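Transcriptional regulator PA3341 (Pseudomonas aeruginosa, PDB 2FBH) probably acts as a MarR-family transcription factor that binds DNA as a dimer through winged helix-turn-helix domains. Local coordinates at residues 42-47 against 107-112; 79-84 against 100-105; 20-25 against 115-120; 53-58 against 68-73; 37-42 against 74-79. All coordinates share one frame; numbering follows the deposited sequence. Where two conformers were deposited one is given.

Contact 1 (42-47 against 107-112)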
# COMPACT_ATOMS: atom_id res chain seq x y z
N VAL A 42 9.02 -3.07 9.62
CA VAL A 42 9.63 -4.32 10.03
C VAL A 42 9.71 -4.42 11.57
O VAL A 42 9.24 -5.40 12.11
CB VAL A 42 11.02 -4.52 9.32
CG1 VAL A 42 11.74 -5.74 9.87
CG2 VAL A 42 10.81 -4.65 7.76
N LEU A 43 10.27 -3.39 12.26
CA LEU A 43 10.33 -3.29 13.70
C LEU A 43 8.95 -3.41 14.31
O LEU A 43 8.73 -4.15 15.26
CB LEU A 43 10.89 -1.94 14.12
CG LEU A 43 12.40 -1.81 13.89
CD1 LEU A 43 12.87 -0.49 14.51
CD2 LEU A 43 13.23 -3.03 14.57
N LEU A 44 7.99 -2.71 13.70
CA LEU A 44 6.66 -2.71 14.30
C LEU A 44 6.11 -4.12 14.24
O LEU A 44 5.59 -4.61 15.24
CB LEU A 44 5.76 -1.77 13.54
CG LEU A 44 4.92 -0.85 14.35
CD1 LEU A 44 3.77 -0.42 13.48
CD2 LEU A 44 4.52 -1.44 15.72
N HIS A 45 6.28 -4.81 13.11
CA HIS A 45 5.77 -6.15 12.98
C HIS A 45 6.49 -7.17 13.87
O HIS A 45 5.88 -8.09 14.42
CB HIS A 45 5.77 -6.55 11.52
CG HIS A 45 4.68 -5.87 10.73
ND1 HIS A 45 3.70 -6.58 10.05
CD2 HIS A 45 4.37 -4.56 10.56
CE1 HIS A 45 2.88 -5.73 9.44
NE2 HIS A 45 3.27 -4.50 9.73
N LEU A 46 7.80 -6.98 14.06
CA LEU A 46 8.52 -7.80 15.01
C LEU A 46 8.01 -7.60 16.41
O LEU A 46 7.94 -8.55 17.21
CB LEU A 46 10.04 -7.47 14.96
CG LEU A 46 10.70 -8.08 13.75
CD1 LEU A 46 12.16 -7.49 13.69
CD2 LEU A 46 10.76 -9.58 13.82
N ALA A 47 7.68 -6.37 16.75
CA ALA A 47 7.24 -6.04 18.10
C ALA A 47 5.90 -6.71 18.37
O ALA A 47 5.56 -6.98 19.55
CB ALA A 47 7.05 -4.56 18.21
N ALA A 107 9.12 0.75 21.92
CA ALA A 107 8.12 1.44 22.79
C ALA A 107 7.65 2.78 22.17
O ALA A 107 6.44 3.13 22.19
CB ALA A 107 8.71 1.65 24.15
N ASP A 108 8.61 3.58 21.69
CA ASP A 108 8.29 4.83 21.06
C ASP A 108 7.50 4.66 19.78
O ASP A 108 6.56 5.40 19.57
CB ASP A 108 9.55 5.70 20.81
CG ASP A 108 10.19 6.18 22.12
OD1 ASP A 108 9.54 6.05 23.18
OD2 ASP A 108 11.35 6.64 22.11
N ILE A 109 7.88 3.73 18.94
CA ILE A 109 7.15 3.45 17.70
C ILE A 109 5.70 3.01 17.98
O ILE A 109 4.75 3.51 17.34
CB ILE A 109 7.88 2.35 16.90
CG1 ILE A 109 9.29 2.91 16.50
CG2 ILE A 109 7.06 1.93 15.62
CD1 ILE A 109 10.06 1.82 15.69
N GLU A 110 5.52 2.13 18.97
CA GLU A 110 4.14 1.74 19.29
C GLU A 110 3.31 2.89 19.84
O GLU A 110 2.14 3.01 19.50
CB GLU A 110 4.09 0.53 20.21
CG GLU A 110 4.46 -0.74 19.49
CD GLU A 110 3.36 -1.26 18.58
OE1 GLU A 110 3.17 -2.48 18.55
OE2 GLU A 110 2.66 -0.47 17.92
N ALA A 111 3.91 3.73 20.66
CA ALA A 111 3.19 4.84 21.24
C ALA A 111 2.76 5.76 20.08
O ALA A 111 1.62 6.26 20.01
CB ALA A 111 4.04 5.59 22.25
N ILE A 112 3.69 5.97 19.14
CA ILE A 112 3.35 6.89 18.01
C ILE A 112 2.31 6.26 17.09
O ILE A 112 1.37 6.94 16.66
CB ILE A 112 4.67 7.29 17.24
CG1 ILE A 112 5.55 8.14 18.16
CG2 ILE A 112 4.35 7.99 15.95
CD1 ILE A 112 7.03 8.36 17.63

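Contact 2 (79-84 against 100-105)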
# COMPACT_ATOMS: atom_id res chain seq x y z
N GLN A 79 22.37 -1.38 12.89
CA GLN A 79 22.04 -0.48 13.99
C GLN A 79 21.85 -1.27 15.32
O GLN A 79 21.51 -0.69 16.38
CB GLN A 79 20.79 0.39 13.62
CG GLN A 79 20.81 1.25 12.28
CD GLN A 79 19.39 1.79 11.77
OE1 GLN A 79 18.48 1.03 11.34
NE2 GLN A 79 19.23 3.12 11.77
N GLY A 80 22.11 -2.58 15.30
CA GLY A 80 22.02 -3.39 16.51
C GLY A 80 20.56 -3.58 17.00
O GLY A 80 20.35 -3.82 18.19
N LEU A 81 19.60 -3.47 16.09
CA LEU A 81 18.17 -3.55 16.45
C LEU A 81 17.60 -4.97 16.27
O LEU A 81 16.60 -5.38 16.93
CB LEU A 81 17.35 -2.53 15.66
CG LEU A 81 17.76 -1.09 15.93
CD1 LEU A 81 17.02 -0.10 14.94
CD2 LEU A 81 17.55 -0.64 17.40
N VAL A 82 18.19 -5.72 15.32
CA VAL A 82 17.78 -7.10 15.13
C VAL A 82 18.98 -8.04 15.07
O VAL A 82 20.09 -7.59 14.79
CB VAL A 82 16.97 -7.33 13.82
CG1 VAL A 82 15.63 -6.41 13.78
CG2 VAL A 82 17.76 -7.05 12.60
N ARG A 83 18.73 -9.32 15.32
CA ARG A 83 19.68 -10.43 15.05
C ARG A 83 18.97 -11.50 14.26
O ARG A 83 17.71 -11.61 14.30
CB ARG A 83 20.24 -11.00 16.35
CG ARG A 83 21.04 -9.96 17.11
CD ARG A 83 21.65 -10.56 18.31
NE ARG A 83 22.75 -11.49 17.99
CZ ARG A 83 23.20 -12.38 18.85
NH1 ARG A 83 24.19 -13.22 18.54
NH2 ARG A 83 22.62 -12.44 20.03
N ARG A 84 19.75 -12.24 13.46
CA ARG A 84 19.23 -13.43 12.79
C ARG A 84 19.82 -14.66 13.45
O ARG A 84 21.05 -14.85 13.40
CB ARG A 84 19.58 -13.36 11.32
CG ARG A 84 19.11 -12.07 10.71
CD ARG A 84 19.73 -12.01 9.38
NE ARG A 84 20.21 -10.67 9.10
CZ ARG A 84 19.95 -10.04 7.97
NH1 ARG A 84 19.23 -10.64 7.05
NH2 ARG A 84 20.44 -8.82 7.77
N PRO A 100 17.49 -6.24 23.00
CA PRO A 100 17.22 -5.35 24.13
C PRO A 100 17.42 -3.87 23.75
O PRO A 100 16.59 -3.04 24.13
CB PRO A 100 18.25 -5.82 25.16
CG PRO A 100 18.19 -7.28 24.98
CD PRO A 100 18.34 -7.37 23.43
N LYS A 101 18.44 -3.56 22.95
CA LYS A 101 18.64 -2.21 22.44
C LYS A 101 17.41 -1.69 21.78
O LYS A 101 17.16 -0.49 21.84
CB LYS A 101 19.78 -2.10 21.42
CG LYS A 101 20.01 -0.64 20.97
CD LYS A 101 21.20 -0.43 20.00
CE LYS A 101 21.07 0.98 19.35
NZ LYS A 101 21.98 1.28 18.18
N ALA A 102 16.69 -2.56 21.09
CA ALA A 102 15.58 -2.11 20.28
C ALA A 102 14.40 -1.69 21.16
O ALA A 102 13.47 -1.05 20.65
CB ALA A 102 15.12 -3.19 19.34
N ASP A 103 14.38 -2.05 22.45
CA ASP A 103 13.11 -1.88 23.20
C ASP A 103 12.74 -0.44 23.44
O ASP A 103 11.53 -0.14 23.36
CB ASP A 103 13.00 -2.73 24.50
CG ASP A 103 11.56 -2.66 25.15
OD1 ASP A 103 10.58 -3.22 24.55
OD2 ASP A 103 11.40 -2.03 26.24
N VAL A 104 13.67 0.47 23.74
CA VAL A 104 13.18 1.87 23.92
C VAL A 104 12.67 2.39 22.60
O VAL A 104 11.73 3.19 22.55
CB VAL A 104 14.16 2.94 24.60
CG1 VAL A 104 14.45 2.61 26.07
CG2 VAL A 104 15.41 3.14 23.81
N LEU A 105 13.23 1.86 21.51
CA LEU A 105 12.80 2.26 20.21
C LEU A 105 11.39 1.75 19.89
O LEU A 105 10.54 2.54 19.47
CB LEU A 105 13.79 1.77 19.13
CG LEU A 105 13.36 2.12 17.72
CD1 LEU A 105 13.29 3.70 17.56
CD2 LEU A 105 14.41 1.50 16.78

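Contact 3 (20-25 against 115-120). With SO4 (sulfate ion), chain E.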
# COMPACT_ATOMS: atom_id res chain seq x y z
N ARG A 20 -2.47 4.22 2.06
CA ARG A 20 -1.30 5.07 1.77
C ARG A 20 -1.28 6.29 2.66
O ARG A 20 -0.18 6.68 3.12
CB ARG A 20 -1.33 5.52 0.33
CG ARG A 20 -0.18 6.43 -0.11
CD ARG A 20 -0.30 6.61 -1.66
NE ARG A 20 -0.86 5.40 -2.32
CZ ARG A 20 -0.27 4.20 -2.37
NH1 ARG A 20 0.94 4.00 -1.84
NH2 ARG A 20 -0.88 3.18 -2.99
N ALA A 21 -2.43 6.91 2.85
CA ALA A 21 -2.48 8.17 3.67
C ALA A 21 -2.10 7.82 5.11
O ALA A 21 -1.36 8.58 5.77
CB ALA A 21 -3.90 8.78 3.59
N TRP A 22 -2.59 6.70 5.64
CA TRP A 22 -2.32 6.35 7.03
C TRP A 22 -0.82 6.02 7.18
O TRP A 22 -0.12 6.53 8.08
CB TRP A 22 -3.18 5.15 7.40
CG TRP A 22 -3.18 4.75 8.80
CD1 TRP A 22 -2.14 4.79 9.70
CD2 TRP A 22 -4.25 4.12 9.46
NE1 TRP A 22 -2.51 4.22 10.91
CE2 TRP A 22 -3.82 3.82 10.78
CE3 TRP A 22 -5.55 3.78 9.04
CZ2 TRP A 22 -4.65 3.25 11.73
CZ3 TRP A 22 -6.41 3.16 10.03
CH2 TRP A 22 -5.93 2.90 11.33
N ARG A 23 -0.29 5.20 6.28
CA ARG A 23 1.17 4.93 6.35
C ARG A 23 2.04 6.19 6.14
O ARG A 23 3.12 6.30 6.73
CB ARG A 23 1.50 3.80 5.40
CG ARG A 23 0.71 2.50 5.70
CD ARG A 23 0.92 2.03 7.14
NE ARG A 23 -0.28 1.45 7.69
CZ ARG A 23 -0.37 1.03 8.96
NH1 ARG A 23 -1.48 0.50 9.39
NH2 ARG A 23 0.66 1.12 9.79
N ALA A 24 1.57 7.15 5.36
CA ALA A 24 2.32 8.44 5.17
C ALA A 24 2.35 9.16 6.48
O ALA A 24 3.36 9.77 6.87
CB ALA A 24 1.70 9.30 4.13
N GLU A 25 1.20 9.16 7.15
CA GLU A 25 1.11 9.89 8.43
C GLU A 25 2.00 9.23 9.51
O GLU A 25 2.70 9.89 10.27
CB GLU A 25 -0.36 9.95 8.94
CG GLU A 25 -0.48 10.71 10.29
CD GLU A 25 -0.08 12.24 10.20
OE1 GLU A 25 -0.05 12.85 9.09
OE2 GLU A 25 0.19 12.81 11.31
N SER A 115 -0.97 6.76 18.66
CA SER A 115 -1.43 8.13 18.46
C SER A 115 -2.10 8.30 17.07
O SER A 115 -3.16 8.91 16.92
CB SER A 115 -0.26 9.10 18.62
OG SER A 115 -0.81 10.37 18.74
N VAL A 116 -1.45 7.79 16.03
CA VAL A 116 -2.01 7.94 14.67
C VAL A 116 -3.38 7.22 14.65
O VAL A 116 -4.34 7.73 14.09
CB VAL A 116 -1.05 7.36 13.62
CG1 VAL A 116 -1.71 7.40 12.25
CG2 VAL A 116 0.29 8.25 13.60
N ARG A 117 -3.43 6.03 15.25
CA ARG A 117 -4.71 5.20 15.25
C ARG A 117 -5.80 5.97 15.96
O ARG A 117 -6.89 6.17 15.39
CB ARG A 117 -4.42 3.82 15.92
CG ARG A 117 -5.58 2.84 15.79
CD ARG A 117 -5.28 1.52 16.58
NE ARG A 117 -3.92 1.17 16.45
CZ ARG A 117 -2.96 1.14 17.38
NH1 ARG A 117 -3.12 1.34 18.68
NH2 ARG A 117 -1.78 0.83 16.97
N ASN A 118 -5.50 6.50 17.14
CA ASN A 118 -6.45 7.40 17.83
C ASN A 118 -6.95 8.54 16.94
O ASN A 118 -8.16 8.85 16.83
CB ASN A 118 -5.73 8.00 19.04
CG ASN A 118 -6.63 8.74 19.92
OD1 ASN A 118 -7.46 8.12 20.60
ND2 ASN A 118 -6.52 10.09 19.92
N ASP A 119 -6.02 9.26 16.31
CA ASP A 119 -6.43 10.40 15.58
C ASP A 119 -7.21 10.05 14.28
O ASP A 119 -8.19 10.73 13.93
CB ASP A 119 -5.18 11.19 15.15
CG ASP A 119 -4.47 11.84 16.33
OD1 ASP A 119 -5.02 11.82 17.48
OD2 ASP A 119 -3.31 12.32 16.13
N VAL A 120 -6.78 9.04 13.56
CA VAL A 120 -7.46 8.71 12.29
C VAL A 120 -8.86 8.10 12.55
O VAL A 120 -9.69 8.25 11.69
CB VAL A 120 -6.59 7.93 11.24
CG1 VAL A 120 -5.25 8.60 11.06
CG2 VAL A 120 -6.47 6.50 11.66
S SO4 E . -1.88 0.21 13.13
O1 SO4 E . -3.26 0.23 13.54
O2 SO4 E . -1.60 1.08 11.99
O3 SO4 E . -1.66 -1.16 12.68
O4 SO4 E . -1.02 0.56 14.30

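Contact 4 (53-58 against 68-73)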
# COMPACT_ATOMS: atom_id res chain seq x y z
N PRO A 53 9.84 -14.47 13.57
CA PRO A 53 9.53 -14.96 12.23
C PRO A 53 10.77 -15.37 11.45
O PRO A 53 11.90 -14.93 11.74
CB PRO A 53 8.90 -13.72 11.54
CG PRO A 53 9.67 -12.56 12.18
CD PRO A 53 9.78 -13.00 13.65
N THR A 54 10.57 -16.19 10.44
CA THR A 54 11.65 -16.38 9.48
C THR A 54 11.60 -15.14 8.57
O THR A 54 10.66 -14.38 8.63
CB THR A 54 11.41 -17.59 8.61
OG1 THR A 54 10.21 -17.40 7.82
CG2 THR A 54 11.25 -18.82 9.51
N GLN A 55 12.58 -15.01 7.67
CA GLN A 55 12.60 -13.90 6.69
C GLN A 55 11.39 -13.96 5.78
O GLN A 55 10.78 -12.93 5.47
CB GLN A 55 13.93 -13.90 5.88
CG GLN A 55 15.08 -13.50 6.78
CD GLN A 55 16.32 -12.82 6.09
OE1 GLN A 55 17.36 -12.63 6.75
NE2 GLN A 55 16.19 -12.44 4.80
N ARG A 56 11.03 -15.18 5.39
CA ARG A 56 9.85 -15.46 4.56
C ARG A 56 8.54 -15.01 5.22
O ARG A 56 7.67 -14.46 4.56
CB ARG A 56 9.81 -16.95 4.20
CG ARG A 56 11.10 -17.50 3.60
CD ARG A 56 10.90 -18.90 2.96
NE ARG A 56 10.11 -18.84 1.73
CZ ARG A 56 10.63 -18.88 0.50
NH1 ARG A 56 9.83 -18.80 -0.56
NH2 ARG A 56 11.93 -19.01 0.32
N GLU A 57 8.42 -15.22 6.53
CA GLU A 57 7.22 -14.84 7.26
C GLU A 57 7.11 -13.31 7.40
O GLU A 57 6.05 -12.70 7.23
CB GLU A 57 7.19 -15.54 8.64
CG GLU A 57 6.91 -17.07 8.56
CD GLU A 57 7.24 -17.81 9.88
OE1 GLU A 57 8.03 -17.27 10.69
OE2 GLU A 57 6.71 -18.95 10.11
N LEU A 58 8.26 -12.69 7.65
CA LEU A 58 8.30 -11.25 7.87
C LEU A 58 8.02 -10.47 6.58
O LEU A 58 7.36 -9.44 6.61
CB LEU A 58 9.68 -10.89 8.43
CG LEU A 58 9.91 -9.52 9.04
CD1 LEU A 58 8.83 -9.06 10.08
CD2 LEU A 58 11.33 -9.56 9.71
N THR A 68 14.14 -7.40 -0.97
CA THR A 68 13.92 -6.09 -0.40
C THR A 68 14.06 -6.19 1.10
O THR A 68 14.76 -5.38 1.70
CB THR A 68 12.54 -5.51 -0.76
OG1 THR A 68 12.50 -5.32 -2.17
CG2 THR A 68 12.35 -4.17 -0.13
N LEU A 69 13.40 -7.19 1.71
CA LEU A 69 13.51 -7.31 3.18
C LEU A 69 15.00 -7.53 3.58
O LEU A 69 15.42 -7.04 4.59
CB LEU A 69 12.62 -8.44 3.77
CG LEU A 69 12.55 -8.49 5.30
CD1 LEU A 69 11.97 -7.24 5.94
CD2 LEU A 69 11.85 -9.77 5.80
N ALA A 70 15.77 -8.30 2.82
CA ALA A 70 17.17 -8.57 3.21
C ALA A 70 17.94 -7.26 3.40
O ALA A 70 18.68 -7.15 4.36
CB ALA A 70 17.89 -9.44 2.21
N ARG A 71 17.75 -6.31 2.48
CA ARG A 71 18.35 -4.96 2.61
C ARG A 71 17.87 -4.19 3.81
O ARG A 71 18.69 -3.59 4.50
CB ARG A 71 18.09 -4.11 1.37
CG ARG A 71 18.59 -4.73 0.09
CD ARG A 71 20.04 -4.41 -0.16
NE ARG A 71 20.50 -4.81 -1.50
CZ ARG A 71 20.69 -3.99 -2.54
NH1 ARG A 71 20.41 -2.67 -2.45
NH2 ARG A 71 21.17 -4.51 -3.67
N LEU A 72 16.53 -4.15 4.05
CA LEU A 72 15.95 -3.55 5.23
C LEU A 72 16.54 -4.14 6.47
O LEU A 72 16.93 -3.40 7.36
CB LEU A 72 14.40 -3.75 5.24
CG LEU A 72 13.73 -3.10 4.05
CD1 LEU A 72 12.22 -3.40 4.14
CD2 LEU A 72 14.02 -1.56 4.00
N LEU A 73 16.66 -5.48 6.49
CA LEU A 73 17.17 -6.16 7.67
C LEU A 73 18.67 -5.78 7.88
O LEU A 73 19.07 -5.62 9.02
CB LEU A 73 17.00 -7.68 7.57
CG LEU A 73 15.55 -8.17 7.76
CD1 LEU A 73 15.49 -9.61 7.39
CD2 LEU A 73 15.06 -7.95 9.22

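Contact 5 (37-42 against 74-79)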
# COMPACT_ATOMS: atom_id res chain seq x y z
N GLN A 37 13.15 3.94 4.44
CA GLN A 37 12.43 2.89 3.72
C GLN A 37 11.47 2.22 4.71
O GLN A 37 11.02 2.87 5.71
CB GLN A 37 13.34 1.91 2.94
CG GLN A 37 14.82 1.81 3.37
CD GLN A 37 15.62 3.12 3.22
OE1 GLN A 37 15.37 3.92 2.33
NE2 GLN A 37 16.55 3.33 4.12
N ALA A 38 11.14 0.97 4.46
CA ALA A 38 10.08 0.43 5.30
C ALA A 38 10.52 0.16 6.76
O ALA A 38 9.75 -0.33 7.55
CB ALA A 38 9.47 -0.83 4.64
N ARG A 39 11.73 0.56 7.16
CA ARG A 39 12.41 -0.16 8.25
C ARG A 39 11.65 -0.16 9.56
O ARG A 39 11.64 -1.16 10.27
CB ARG A 39 13.83 0.35 8.44
CG ARG A 39 14.51 0.16 7.14
CD ARG A 39 15.93 -0.02 7.26
NE ARG A 39 16.62 1.13 7.77
CZ ARG A 39 17.88 1.37 7.44
NH1 ARG A 39 18.49 0.57 6.55
NH2 ARG A 39 18.54 2.41 7.95
N TRP A 40 10.97 0.93 9.85
CA TRP A 40 10.20 1.01 11.09
C TRP A 40 9.02 0.01 11.11
O TRP A 40 8.59 -0.42 12.20
CB TRP A 40 9.70 2.42 11.35
CG TRP A 40 8.81 3.07 10.26
CD1 TRP A 40 9.21 4.04 9.34
CD2 TRP A 40 7.41 2.86 10.02
NE1 TRP A 40 8.14 4.39 8.55
CE2 TRP A 40 7.04 3.68 8.93
CE3 TRP A 40 6.44 2.05 10.62
CZ2 TRP A 40 5.70 3.74 8.43
CZ3 TRP A 40 5.11 2.09 10.11
CH2 TRP A 40 4.76 2.93 9.07
N LEU A 41 8.54 -0.33 9.93
CA LEU A 41 7.39 -1.25 9.73
C LEU A 41 7.77 -2.73 9.93
O LEU A 41 6.97 -3.53 10.36
CB LEU A 41 6.81 -1.01 8.34
CG LEU A 41 5.34 -1.28 8.02
CD1 LEU A 41 5.20 -2.63 7.38
CD2 LEU A 41 4.43 -1.17 9.25
N VAL A 42 9.02 -3.07 9.62
CA VAL A 42 9.63 -4.32 10.03
C VAL A 42 9.71 -4.42 11.57
O VAL A 42 9.24 -5.40 12.11
CB VAL A 42 11.02 -4.52 9.32
CG1 VAL A 42 11.74 -5.74 9.87
CG2 VAL A 42 10.81 -4.65 7.76
N ASP A 74 19.46 -5.68 6.80
CA ASP A 74 20.90 -5.29 6.94
C ASP A 74 20.99 -3.94 7.66
O ASP A 74 21.80 -3.73 8.57
CB ASP A 74 21.59 -5.07 5.58
CG ASP A 74 21.90 -6.37 4.81
OD1 ASP A 74 21.89 -7.46 5.42
OD2 ASP A 74 22.08 -6.26 3.56
N GLY A 75 20.13 -3.02 7.26
CA GLY A 75 20.02 -1.74 7.92
C GLY A 75 19.73 -1.84 9.40
O GLY A 75 20.44 -1.26 10.20
N LEU A 76 18.72 -2.61 9.78
CA LEU A 76 18.34 -2.68 11.15
C LEU A 76 19.45 -3.42 11.97
O LEU A 76 19.70 -3.10 13.08
CB LEU A 76 17.06 -3.52 11.22
CG LEU A 76 15.81 -2.73 10.71
CD1 LEU A 76 14.59 -3.65 10.87
CD2 LEU A 76 15.64 -1.47 11.55
N GLU A 77 20.02 -4.44 11.35
CA GLU A 77 21.06 -5.29 12.01
C GLU A 77 22.33 -4.43 12.25
O GLU A 77 23.00 -4.48 13.34
CB GLU A 77 21.36 -6.44 11.05
CG GLU A 77 22.14 -7.58 11.71
CD GLU A 77 22.33 -8.74 10.75
OE1 GLU A 77 22.61 -9.78 11.29
OE2 GLU A 77 22.27 -8.62 9.47
N SER A 78 22.66 -3.63 11.23
CA SER A 78 23.77 -2.66 11.37
C SER A 78 23.62 -1.71 12.56
O SER A 78 24.61 -1.31 13.18
CB SER A 78 23.98 -1.86 10.07
OG SER A 78 22.98 -0.86 9.89
N GLN A 79 22.37 -1.38 12.89
CA GLN A 79 22.04 -0.48 13.99
C GLN A 79 21.85 -1.27 15.32
O GLN A 79 21.51 -0.69 16.38
CB GLN A 79 20.79 0.39 13.62
CG GLN A 79 20.81 1.25 12.28
CD GLN A 79 19.39 1.79 11.77
OE1 GLN A 79 18.48 1.03 11.34
NE2 GLN A 79 19.23 3.12 11.77
O HOH W 1 21.71 1.92 8.63

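Contact 1 (42-47 against 107-112)
Ile-109 reaches across from helix 102-120 and sets its two branches against different leucines of helix 39-48. The short axes of 42-47 and 107-112 pass 10.0 Å apart with 95° between their directions, and at such a crossing only a small patch of each helix can meet; the nearest alpha carbons, CA of Leu-44 and CA of Ile-109, lie 7.1 Å apart.

In the apolar layer CD1 of Ile-109 touches CD1 of Leu-43 at 3.8 Å, the two side chains crossing at about a right angle. The other branch, CG2 of Ile-109, sits anti to its backbone N and meets CG of Leu-44 at 3.7 Å. Leu-43 continues this layer toward Leu-76 of helix 66-78 and Leu-105, while Leu-33 covers Ile-109 from the loop side.

The mixed group lies at the margin. In Glu-110 a bent chi2 (-75°) turns CD toward CD2 of Leu-44. The modelled distance of 3.0 Å from OE2 of Glu-110 to CD2 of Leu-44 is doubtful, because Glu-110 was deposited in two conformers. Its charge is answered by a salt bridge from OE2 to Arg-48, and Tyr-10 of the second subunit packs on Glu-110.

His-45, a zinc ligand together with His-49, points away from helix 102-120 and bonds through ND1 to Ser-61. The chemistry therefore divides by face: the side of helix 39-48 turned to helix 102-120 holds on by apolar contacts of leucine and isoleucine branches, with the charged Glu-110 kept at their border, while the metal is bound on another side.

Contact 2 (79-84 against 100-105)
Leu-81 and Leu-105 cross at about a right angle, CD1 of the first against CD2 of the second at 3.6 Å. The other branch of Leu-81 turns to Ala-102: CD2 of Leu-81 lies 3.8 Å from CA of Ala-102. From CD2 of Leu-81 to CB of Ala-102 the distance is 4.0 Å. The same Ala-102 CB also rests 3.6 Å from the backbone O of Leu-81, so this small residue is touched by both the main chain and the side chain of one leucine. Such close approach agrees with the 4.8 Å between CA of Leu-81 and CA of Ala-102.

Lys-101 takes another course. Its chain runs extended past the turn at Gly-80, with CB of Lys-101 3.7 Å from O of Gly-80. At the tip, NZ of Lys-101 donates a 2.7 Å hydrogen bond to O of Gln-79. The C=O...N angle is 148° and NZ stands 25° off the carbonyl plane. Gly-80, at positive phi, ends helix 66-78 in a Schellman motif; the ammonium group thus lies at a helix C terminus, where its positive charge probably suits the local dipole. Thr-99 OG1 adds a hydrogen bond to O of Gly-80.

Backbone bonds of Leu-81 with Thr-99 and of Arg-83 with Val-97 carry the chain from here into the antiparallel hairpin of strands 82-85 and 95-98, the wing of the winged helix fold. Leu-81 also packs on Leu-76 of helix 66-78, and Leu-105 on Leu-43 of helix 39-48, which places the contact where the base of the wing meets the N-terminal part of helix 102-120.

Contact 3 (20-25 against 115-120)
Sulfate atom O2 is gripped by both terminal nitrogens of Arg-23 in the given one of its two deposited conformers, at 2.7 Å from NH1 and by a weak bond of 3.2 Å from NH2. From helix 102-120, across from helix 11-29, Arg-117 serves two further oxygens: NE donates to O1 at 3.1 Å and NH2 to O4 at 2.8 Å, with N-H...O angles of 173° and 166°. The anion, probably from the crystallisation liquor, thereby bridges arginines whose like charges would otherwise probably repel; Arg-48 and, from the second subunit, Gly-12 N and Thr-13 OG1 bond to it as well.

Beside this site the indole of Trp-22 carries the apolar contact. CG2 of Val-120 stands over its six-membered ring, 3.5 Å from the centroid and 6° off the normal, a CH-pi contact. Val-116 CG1 approaches obliquely, 3.5 Å from NE1 of Trp-22, and also meets CG of Glu-25 at 4.0 Å.

Glu-25 and Asp-119 both pair with Arg-29 near the end of helix 11-29. That helix and 102-120 meet here beside the second subunit, whose Asn-142 bonds to O of Val-120, consistent with the helical dimerisation region of MarR proteins.

Contact 4 (53-58 against 68-73)
Leu-58 faces Leu-69 and Leu-73 across the angle between helices 55-62 and 66-78. Its CB already touches CD2 of Leu-69, at 3.6 Å. With CG anti to the backbone N (chi1 -167°), the next atom stays by the same methyl, CG of Leu-58 lying 3.8 Å from CD2 of Leu-69. At the tip CD2 of Leu-58 is shared between two partners: it is 4.0 Å from CD2 of Leu-69 and 4.1 Å from CD2 of Leu-73. The side chains of Leu-58 and Leu-69 cross at about a right angle, and Val-42 of helix 39-48 packs on both.

One turn earlier, the backbone O of Gln-55 comes within 3.4 Å of that CD2 of Leu-69. The Gln-55 side chain extends past Leu-73, whose CD1 lies 3.6 Å from its CD and about as far from OE1. The amide's polar end has its own partner, since OE1 accepts a hydrogen bond from NH1 of Arg-84 in the wing.

Thr-54 starts helix 55-62 with a capping box. OG1 of Thr-54 accepts from N of Glu-57 at 3.1 Å, and OE1 of Glu-57 takes the N-H of Thr-54 at 2.8 Å.

Helices 55-62 and 66-78, joined by a short turn, fit the helix-turn-helix of the MarR fold, with 66-78 probably the recognition helix.

Contact 5 (37-42 against 74-79)
The C-terminal half of helix 66-78, probably the DNA-recognition helix of the winged helix fold, leans here on the start of helix 39-48. Arg-39 makes the widest contact. Its chain bends at chi3 (-66°), which turns NE back; NH1 of Arg-39, beyond it, comes to 3.1 Å from CA of Gly-75. Gly-75 presents only backbone to the guanidinium. The flat group is covered on both sides: C of Gly-75 lies above one face, offset toward the rim, while NE2 of Gln-37 stands 4.0 Å over the centre of the opposite face.

In this three-helix arrangement helix 39-48 backs the helix-turn-helix, and Leu-76 fills the join with both methyls. CD1 of Leu-76 meets CG1 of Val-42 at 3.7 Å, and CD2 of Leu-76 lies 4.0 Å from CB of Arg-39. Val-42 sets CG1 anti to its backbone N (chi1 173°), the branch that makes this touch.

Near the helix end, OG of Ser-78 donates to O of Gly-75 at 2.6 Å. A water bridges weakly from NH2 of Arg-39 to OG of Ser-78.

In the fold
From the N terminus, helix 11-29 opens contact 3, which closes only at 115-120; its loop encloses every other contact and ties the subunit-facing helices together. Helix 39-48 then opens contacts 5 and 1, which share Val-42. Contact 4 opens and closes within contact 5, completing the helix-turn-helix before 74-79 returns to 37-42. Contact 1 opens after contact 5 and closes after it, so the two cross. Contact 2 starts at Gln-79, where contact 5 ends, spans the wing hairpin and closes at 100-105, before 107-112 closes contact 1. Contacts 2 and 1 thus join the probable DNA-binding winged helix region to helix 102-120, which leads to contact 3.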